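Putative cytoplasmic protein (Salmonella enterica subsp. enterica serovar Typhimurium, PDB 4IQN) is of unknown function but belongs to an uncharacterised domain family and is probably cytoplasmic. Local coordinates at residues E31-P43 / I81-D93. Numbering follows the deposited sequence.
Sequences EISRLRVRKYRDP and IDNEGVIHSYSPD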
ATOM      1  N   GLU A  31      -8.161   7.659 -18.800  1.00 34.06           N
ATOM      2  CA  GLU A  31      -6.921   7.034 -18.327  1.00 36.51           C
ATOM      3  C   GLU A  31      -7.193   6.152 -17.089  1.00 36.39           C
ATOM      4  O   GLU A  31      -6.707   5.011 -16.976  1.00 39.39           O
ATOM      5  CB  GLU A  31      -5.911   8.108 -17.928  1.00 35.22           C
ATOM      6  CG  GLU A  31      -5.382   8.950 -19.071  1.00 46.26           C
ATOM      7  CD  GLU A  31      -4.386  10.018 -18.612  1.00 56.89           C
ATOM      8  OE1 GLU A  31      -3.183   9.868 -18.903  1.00 67.03           O
ATOM      9  OE2 GLU A  31      -4.779  11.003 -17.956  1.00 42.72           O
ATOM     10  N   ILE A  32      -7.969   6.688 -16.156  1.00 37.22           N
ATOM     11  CA  ILE A  32      -8.283   5.970 -14.922  1.00 29.57           C
ATOM     12  C   ILE A  32      -9.080   4.716 -15.233  1.00 31.48           C
ATOM     13  O   ILE A  32      -8.821   3.686 -14.656  1.00 35.82           O
ATOM     14  CB  ILE A  32      -8.976   6.892 -13.908  1.00 30.81           C
ATOM     15  CG1 ILE A  32      -7.954   7.939 -13.470  1.00 32.22           C
ATOM     16  CG2 ILE A  32      -9.429   6.125 -12.694  1.00 35.94           C
ATOM     17  CD1 ILE A  32      -8.541   9.142 -12.796  1.00 36.30           C
ATOM     18  N   SER A  33      -9.985   4.787 -16.204  1.00 35.26           N
ATOM     19  CA  SER A  33     -10.803   3.628 -16.602  1.00 33.80           C
ATOM     20  C   SER A  33     -10.032   2.442 -17.132  1.00 32.55           C
ATOM     21  O   SER A  33     -10.501   1.315 -17.014  1.00 38.76           O
ATOM     22  CB  SER A  33     -11.784   4.030 -17.696  1.00 39.21           C
ATOM     23  OG  SER A  33     -12.812   4.775 -17.120  1.00 54.53           O
ATOM     24  N   ARG A  34      -8.884   2.694 -17.759  1.00 34.84           N
ATOM     25  CA  ARG A  34      -8.047   1.631 -18.329  1.00 35.34           C
ATOM     26  C   ARG A  34      -7.230   0.883 -17.263  1.00 33.73           C
ATOM     27  O   ARG A  34      -6.690  -0.200 -17.533  1.00 30.61           O
ATOM     28  CB  ARG A  34      -7.016   2.186 -19.336  1.00 45.49           C
ATOM     29  CG  ARG A  34      -7.501   3.132 -20.421  1.00 52.98           C
ATOM     30  CD  ARG A  34      -6.295   3.838 -21.063  1.00 59.48           C
ATOM     31  NE  ARG A  34      -5.404   2.919 -21.788  1.00 51.47           N
ATOM     32  CZ  ARG A  34      -4.165   2.532 -21.435  1.00 52.40           C
ATOM     33  NH1 ARG A  34      -3.578   2.929 -20.305  1.00 46.60           N
ATOM     34  NH2 ARG A  34      -3.500   1.700 -22.234  1.00 44.35           N
ATOM     35  N   LEU A  35      -7.098   1.461 -16.078  1.00 29.44           N
ATOM     36  CA  LEU A  35      -6.178   0.908 -15.081  1.00 32.53           C
ATOM     37  C   LEU A  35      -6.675  -0.399 -14.485  1.00 28.67           C
ATOM     38  O   LEU A  35      -7.854  -0.567 -14.197  1.00 31.64           O
ATOM     39  CB  LEU A  35      -5.888   1.911 -13.961  1.00 29.97           C
ATOM     40  CG  LEU A  35      -5.222   3.237 -14.387  1.00 33.63           C
ATOM     41  CD1 LEU A  35      -5.126   4.125 -13.163  1.00 34.12           C
ATOM     42  CD2 LEU A  35      -3.842   3.039 -14.998  1.00 32.21           C
ATOM     43  N   ARG A  36      -5.738  -1.317 -14.325  1.00 26.45           N
ATOM     44  CA  ARG A  36      -5.946  -2.588 -13.647  1.00 26.58           C
ATOM     45  C   ARG A  36      -4.707  -2.829 -12.791  1.00 25.15           C
ATOM     46  O   ARG A  36      -3.691  -2.146 -12.960  1.00 28.29           O
ATOM     47  CB  ARG A  36      -6.105  -3.714 -14.673  1.00 30.10           C
ATOM     48  CG  ARG A  36      -7.306  -3.536 -15.603  1.00 28.59           C
ATOM     49  CD  ARG A  36      -8.617  -4.029 -15.027  1.00 38.63           C
ATOM     50  NE  ARG A  36      -8.561  -5.472 -14.839  1.00 46.24           N
ATOM     51  CZ  ARG A  36      -9.500  -6.208 -14.260  1.00 45.95           C
ATOM     52  NH1 ARG A  36     -10.618  -5.652 -13.798  1.00 55.06           N
ATOM     53  NH2 ARG A  36      -9.308  -7.515 -14.144  1.00 45.03           N
ATOM     54  N   VAL A  37      -4.767  -3.791 -11.878  1.00 24.60           N
ATOM     55  CA  VAL A  37      -3.578  -4.156 -11.103  1.00 22.04           C
ATOM     56  C   VAL A  37      -3.365  -5.676 -11.193  1.00 26.89           C
ATOM     57  O   VAL A  37      -4.337  -6.456 -11.170  1.00 27.71           O
ATOM     58  CB  VAL A  37      -3.669  -3.644  -9.617  1.00 22.45           C
ATOM     59  CG1 VAL A  37      -4.930  -4.116  -8.967  1.00 23.27           C
ATOM     60  CG2 VAL A  37      -2.421  -4.049  -8.810  1.00 22.63           C
ATOM     61  N   ARG A  38      -2.104  -6.108 -11.305  1.00 22.85           N
ATOM     62  CA  ARG A  38      -1.807  -7.540 -11.148  1.00 24.53           C
ATOM     63  C   ARG A  38      -2.400  -8.107  -9.856  1.00 23.12           C
ATOM     64  O   ARG A  38      -2.381  -7.436  -8.818  1.00 24.49           O
ATOM     65  CB  ARG A  38      -0.301  -7.793 -11.231  1.00 23.27           C
ATOM     66  CG  ARG A  38       0.248  -7.578 -12.633  1.00 24.38           C
ATOM     67  CD  ARG A  38      -0.131  -8.718 -13.537  1.00 27.93           C
ATOM     68  NE  ARG A  38       0.570  -8.645 -14.831  1.00 31.06           N
ATOM     69  CZ  ARG A  38       1.799  -9.092 -15.032  1.00 32.72           C
ATOM     70  NH1 ARG A  38       2.480  -9.653 -14.033  1.00 30.06           N
ATOM     71  NH2 ARG A  38       2.352  -8.988 -16.241  1.00 34.68           N
ATOM     72  N   LYS A  39      -2.965  -9.313  -9.926  1.00 25.56           N
ATOM     73  CA  LYS A  39      -3.573  -9.969  -8.766  1.00 24.62           C
ATOM     74  C   LYS A  39      -2.530 -10.583  -7.827  1.00 25.42           C
ATOM     75  O   LYS A  39      -2.748 -10.632  -6.607  1.00 24.01           O
ATOM     76  CB  LYS A  39      -4.555 -11.048  -9.234  1.00 28.41           C
ATOM     77  CG  LYS A  39      -5.288 -11.876  -8.187  1.00 40.22           C
ATOM     78  CD  LYS A  39      -6.310 -11.089  -7.367  1.00 52.11           C
ATOM     79  CE  LYS A  39      -7.042 -11.951  -6.323  1.00 48.52           C
ATOM     80  NZ  LYS A  39      -8.167 -12.728  -6.885  1.00 48.92           N
ATOM     81  N   TYR A  40      -1.413 -11.040  -8.381  1.00 20.43           N
ATOM     82  CA  TYR A  40      -0.426 -11.815  -7.623  1.00 23.43           C
ATOM     83  C   TYR A  40       0.943 -11.177  -7.619  1.00 23.09           C
ATOM     84  O   TYR A  40       1.302 -10.392  -8.496  1.00 26.68           O
ATOM     85  CB  TYR A  40      -0.338 -13.237  -8.193  1.00 25.11           C
ATOM     86  CG  TYR A  40      -1.647 -13.998  -8.097  1.00 25.83           C
ATOM     87  CD1 TYR A  40      -2.090 -14.449  -6.894  1.00 32.00           C
ATOM     88  CD2 TYR A  40      -2.454 -14.237  -9.234  1.00 27.72           C
ATOM     89  CE1 TYR A  40      -3.286 -15.119  -6.765  1.00 35.15           C
ATOM     90  CE2 TYR A  40      -3.659 -14.928  -9.114  1.00 35.22           C
ATOM     91  CZ  TYR A  40      -4.058 -15.360  -7.863  1.00 34.49           C
ATOM     92  OH  TYR A  40      -5.221 -16.024  -7.665  1.00 36.48           O
ATOM     93  N   ARG A  41       1.718 -11.503  -6.582  1.00 24.52           N
ATOM     94  CA  ARG A  41       3.073 -11.039  -6.499  1.00 27.04           C
ATOM     95  C   ARG A  41       3.987 -11.611  -7.601  1.00 22.64           C
ATOM     96  O   ARG A  41       4.914 -10.956  -8.084  1.00 25.07           O
ATOM     97  CB  ARG A  41       3.649 -11.399  -5.137  1.00 25.51           C
ATOM     98  CG  ARG A  41       4.916 -10.621  -4.933  1.00 32.40           C
ATOM     99  CD  ARG A  41       5.049  -9.987  -3.592  1.00 25.10           C
ATOM    100  NE  ARG A  41       3.827  -9.867  -2.844  1.00 21.46           N
ATOM    101  CZ  ARG A  41       3.761 -10.085  -1.537  1.00 19.90           C
ATOM    102  NH1 ARG A  41       4.860 -10.403  -0.855  1.00 21.14           N
ATOM    103  NH2 ARG A  41       2.605  -9.998  -0.924  1.00 19.25           N
ATOM    104  N   ASP A  42       3.731 -12.855  -7.960  1.00 25.14           N
ATOM    105  CA  ASP A  42       4.509 -13.559  -9.017  1.00 25.79           C
ATOM    106  C   ASP A  42       4.528 -12.761 -10.344  1.00 25.01           C
ATOM    107  O   ASP A  42       3.508 -12.645 -11.019  1.00 26.45           O
ATOM    108  CB  ASP A  42       3.925 -14.959  -9.186  1.00 29.44           C
ATOM    109  CG  ASP A  42       4.474 -15.719 -10.388  1.00 34.29           C
ATOM    110  OD1 ASP A  42       5.499 -15.284 -11.008  1.00 30.13           O
ATOM    111  OD2 ASP A  42       3.852 -16.801 -10.676  1.00 35.87           O
ATOM    112  N   PRO A  43       5.692 -12.211 -10.714  1.00 28.13           N
ATOM    113  CA  PRO A  43       5.743 -11.384 -11.928  1.00 34.21           C
ATOM    114  C   PRO A  43       5.313 -12.109 -13.214  1.00 33.12           C
ATOM    115  O   PRO A  43       4.851 -11.459 -14.166  1.00 35.23           O
ATOM    116  CB  PRO A  43       7.221 -10.966 -11.991  1.00 37.82           C
ATOM    117  CG  PRO A  43       7.694 -11.073 -10.560  1.00 38.07           C
ATOM    118  CD  PRO A  43       7.019 -12.307 -10.071  1.00 34.11           C
ATOM    119  N   ILE A  81       3.225   1.254 -13.479  1.00 26.11           N
ATOM    120  CA  ILE A  81       2.147   1.248 -14.457  1.00 27.80           C
ATOM    121  C   ILE A  81       2.756   1.020 -15.834  1.00 33.06           C
ATOM    122  O   ILE A  81       3.588   1.799 -16.260  1.00 37.80           O
ATOM    123  CB  ILE A  81       1.380   2.592 -14.461  1.00 28.73           C
ATOM    124  CG1 ILE A  81       0.719   2.856 -13.098  1.00 31.50           C
ATOM    125  CG2 ILE A  81       0.304   2.582 -15.534  1.00 33.50           C
ATOM    126  CD1 ILE A  81      -0.081   4.136 -13.024  1.00 33.37           C
ATOM    127  N   ASP A  82       2.330  -0.029 -16.529  1.00 33.84           N
ATOM    128  CA  ASP A  82       2.787  -0.279 -17.889  1.00 33.92           C
ATOM    129  C   ASP A  82       1.946   0.432 -18.960  1.00 35.21           C
ATOM    130  O   ASP A  82       1.010   1.136 -18.628  1.00 37.29           O
ATOM    131  CB  ASP A  82       2.924  -1.794 -18.156  1.00 33.41           C
ATOM    132  CG  ASP A  82       1.599  -2.533 -18.303  1.00 37.04           C
ATOM    133  OD1 ASP A  82       0.586  -1.926 -18.609  1.00 41.02           O
ATOM    134  OD2 ASP A  82       1.610  -3.782 -18.140  1.00 43.66           O
ATOM    135  N   ASN A  83       2.333   0.247 -20.236  1.00 39.58           N
ATOM    136  CA  ASN A  83       1.609   0.711 -21.411  1.00 43.67           C
ATOM    137  C   ASN A  83       0.144   0.366 -21.548  1.00 44.34           C
ATOM    138  O   ASN A  83      -0.653   1.153 -22.096  1.00 44.91           O
ATOM    139  CB  ASN A  83       2.283   0.120 -22.651  1.00 49.20           C
ATOM    140  CG  ASN A  83       3.435   0.925 -23.080  1.00 72.43           C
ATOM    141  OD1 ASN A  83       3.685   1.989 -22.520  1.00113.31           O
ATOM    142  ND2 ASN A  83       4.163   0.441 -24.076  1.00 94.54           N
ATOM    143  N   GLU A  84      -0.195  -0.819 -21.076  0.70 39.37           N
ATOM    144  CA  GLU A  84      -1.549  -1.337 -21.162  0.70 44.42           C
ATOM    145  C   GLU A  84      -2.393  -0.800 -20.006  0.70 41.08           C
ATOM    146  O   GLU A  84      -3.605  -1.003 -19.949  0.70 45.85           O
ATOM    147  CB  GLU A  84      -1.464  -2.859 -21.109  0.70 44.73           C
ATOM    148  CG  GLU A  84      -0.672  -3.433 -22.287  0.70 48.29           C
ATOM    149  CD  GLU A  84      -1.538  -3.534 -23.496  0.70 46.00           C
ATOM    150  OE1 GLU A  84      -2.628  -4.131 -23.362  0.70 56.77           O
ATOM    151  OE2 GLU A  84      -1.155  -3.020 -24.545  0.70 67.20           O
ATOM    152  N   GLY A  85      -1.751  -0.066 -19.110  1.00 36.65           N
ATOM    153  CA  GLY A  85      -2.415   0.429 -17.894  1.00 35.69           C
ATOM    154  C   GLY A  85      -2.448  -0.541 -16.715  1.00 32.82           C
ATOM    155  O   GLY A  85      -3.189  -0.326 -15.766  1.00 34.28           O
ATOM    156  N   VAL A  86      -1.645  -1.600 -16.768  1.00 30.71           N
ATOM    157  CA  VAL A  86      -1.593  -2.557 -15.696  1.00 30.45           C
ATOM    158  C   VAL A  86      -0.537  -2.127 -14.686  1.00 27.86           C
ATOM    159  O   VAL A  86       0.608  -1.910 -15.054  1.00 29.42           O
ATOM    160  CB  VAL A  86      -1.257  -3.985 -16.210  1.00 30.95           C
ATOM    161  CG1 VAL A  86      -1.132  -4.964 -15.042  1.00 31.92           C
ATOM    162  CG2 VAL A  86      -2.328  -4.469 -17.186  1.00 31.71           C
ATOM    163  N   ILE A  87      -0.944  -2.024 -13.416  1.00 25.07           N
ATOM    164  CA  ILE A  87      -0.017  -1.790 -12.304  1.00 23.83           C
ATOM    165  C   ILE A  87       0.608  -3.121 -11.925  1.00 24.79           C
ATOM    166  O   ILE A  87      -0.086  -4.011 -11.439  1.00 22.05           O
ATOM    167  CB  ILE A  87      -0.743  -1.209 -11.075  1.00 24.49           C
ATOM    168  CG1 ILE A  87      -1.424   0.129 -11.434  1.00 28.91           C
ATOM    169  CG2 ILE A  87       0.242  -1.029  -9.943  1.00 24.11           C
ATOM    170  CD1 ILE A  87      -2.358   0.704 -10.378  1.00 27.51           C
ATOM    171  N   HIS A  88       1.908  -3.258 -12.171  1.00 21.73           N
ATOM    172  CA  HIS A  88       2.632  -4.490 -11.825  1.00 23.81           C
ATOM    173  C   HIS A  88       2.860  -4.497 -10.303  1.00 22.98           C
ATOM    174  O   HIS A  88       2.889  -3.453  -9.681  1.00 22.93           O
ATOM    175  CB  HIS A  88       3.940  -4.571 -12.583  1.00 23.55           C
ATOM    176  CG  HIS A  88       3.756  -4.843 -14.047  1.00 29.26           C
ATOM    177  ND1 HIS A  88       4.218  -5.987 -14.654  1.00 36.74           N
ATOM    178  CD2 HIS A  88       3.105  -4.144 -15.003  1.00 34.75           C
ATOM    179  CE1 HIS A  88       3.883  -5.965 -15.934  1.00 36.40           C
ATOM    180  NE2 HIS A  88       3.201  -4.860 -16.167  1.00 32.61           N
ATOM    181  N   SER A  89       2.943  -5.687  -9.730  1.00 23.60           N
ATOM    182  CA  SER A  89       3.122  -5.824  -8.304  1.00 23.43           C
ATOM    183  C   SER A  89       4.456  -5.242  -7.846  1.00 22.46           C
ATOM    184  O   SER A  89       5.465  -5.277  -8.524  1.00 21.23           O
ATOM    185  CB  SER A  89       2.959  -7.298  -7.817  1.00 22.45           C
ATOM    186  OG  SER A  89       3.117  -7.375  -6.382  1.00 22.68           O
ATOM    187  N   TYR A  90       4.442  -4.729  -6.626  1.00 22.02           N
ATOM    188  CA  TYR A  90       5.642  -4.342  -5.944  1.00 22.93           C
ATOM    189  C   TYR A  90       6.045  -5.540  -5.102  1.00 22.47           C
ATOM    190  O   TYR A  90       5.200  -6.338  -4.697  1.00 26.70           O
ATOM    191  CB  TYR A  90       5.295  -3.176  -5.022  1.00 22.76           C
ATOM    192  CG  TYR A  90       6.420  -2.448  -4.378  1.00 22.22           C
ATOM    193  CD1 TYR A  90       7.036  -1.363  -5.018  1.00 24.83           C
ATOM    194  CD2 TYR A  90       6.865  -2.800  -3.071  1.00 22.55           C
ATOM    195  CE1 TYR A  90       8.069  -0.670  -4.416  1.00 27.64           C
ATOM    196  CE2 TYR A  90       7.908  -2.120  -2.486  1.00 21.87           C
ATOM    197  CZ  TYR A  90       8.475  -1.047  -3.154  1.00 25.85           C
ATOM    198  OH  TYR A  90       9.464  -0.328  -2.595  1.00 23.62           O
ATOM    199  N   SER A  91       7.320  -5.650  -4.811  1.00 25.17           N
ATOM    200  CA  SER A  91       7.800  -6.735  -3.952  1.00 27.08           C
ATOM    201  C   SER A  91       8.664  -6.079  -2.900  1.00 24.75           C
ATOM    202  O   SER A  91       9.482  -5.248  -3.235  1.00 27.62           O
ATOM    203  CB  SER A  91       8.599  -7.768  -4.761  1.00 30.42           C
ATOM    204  OG  SER A  91       9.094  -8.813  -3.907  1.00 31.99           O
ATOM    205  N   PRO A  92       8.500  -6.469  -1.623  1.00 23.11           N
ATOM    206  CA  PRO A  92       9.156  -5.762  -0.570  1.00 23.80           C
ATOM    207  C   PRO A  92      10.590  -6.207  -0.251  1.00 21.71           C
ATOM    208  O   PRO A  92      11.040  -6.098   0.878  1.00 19.90           O
ATOM    209  CB  PRO A  92       8.256  -6.089   0.614  1.00 25.49           C
ATOM    210  CG  PRO A  92       7.907  -7.526   0.377  1.00 27.12           C
ATOM    211  CD  PRO A  92       7.725  -7.614  -1.113  1.00 22.87           C
ATOM    212  N   ASP A  93      11.344  -6.655  -1.225  1.00 22.43           N
ATOM    213  CA  ASP A  93      12.672  -7.164  -0.938  1.00 23.95           C
ATOM    214  C   ASP A  93      13.633  -6.079  -0.381  1.00 24.08           C
ATOM    215  O   ASP A  93      14.406  -6.378   0.534  1.00 22.43           O
ATOM    216  CB  ASP A  93      13.246  -7.882  -2.143  1.00 27.31           C
ATOM    217  CG  ASP A  93      12.368  -9.039  -2.571  1.00 30.41           C
ATOM    218  OD1 ASP A  93      11.455  -8.676  -3.330  1.00 28.16           O
ATOM    219  OD2 ASP A  93      12.564 -10.256  -2.137  1.00 25.32           O
TER
HETATM  220  O   HOH W   1      -0.629   3.336 -19.459  1.00 40.27           O
HETATM  221  O   HOH W   2      -5.044  -2.377 -17.856  1.00 41.04           O
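Arg36 to Arg38 and Gly85 to Ile87 zip together as a short parallel beta ladder, with 86-87 an outermost strand of a three-stranded mixed sheet and 36-38 its middle strand. Arg36 spans the bond pattern: its N donates to Gly85 O, its O accepts from Ile87 N at 2.8 Å, and Arg38 N then reaches Ile87 O at 2.9 Å. Val37 and Ile87 share the buried face, where branched aliphatic residues suit both strand geometry and core; Val37 CG2 comes within 4.0 Å of Ile87 CB.

Before the ladder, a type I turn from Asp82 to Gly85 brings the second strand in. Gly85 closes the turn with a positive phi (85°), a conformation glycine adopts readily, and Arg34 NH1 packs near its CA. The Arg34 chain bends at chi3 (65°) to lay its guanidinium edge against the turn: NH2 meets Asn83 O on a lone pair in the carbonyl plane at 2.9 Å, while NH1 reaches Asp82 O through a water. Asp82 braces the turn from within, its OD1 accepting from Val86 N.

At the far end Arg38, bent at chi2, runs its CG past Val86 CG1 (3.8 Å) and sets one guanidinium face toward His88, the two planes 47° apart. NH1 is held by Pro43 O. Arg41, whose guanidinium forms a salt bridge with Glu210, passes its CD by Tyr90 O; small Ser89 tucks its CB against Tyr40 O. The imidazole beside Arg38 has its rotation fixed by Asp82: His88 NE2 donates, nearly in the ring plane, on the anti side of Asp82 OD2 at 2.8 Å, tilted out of the carboxylate plane.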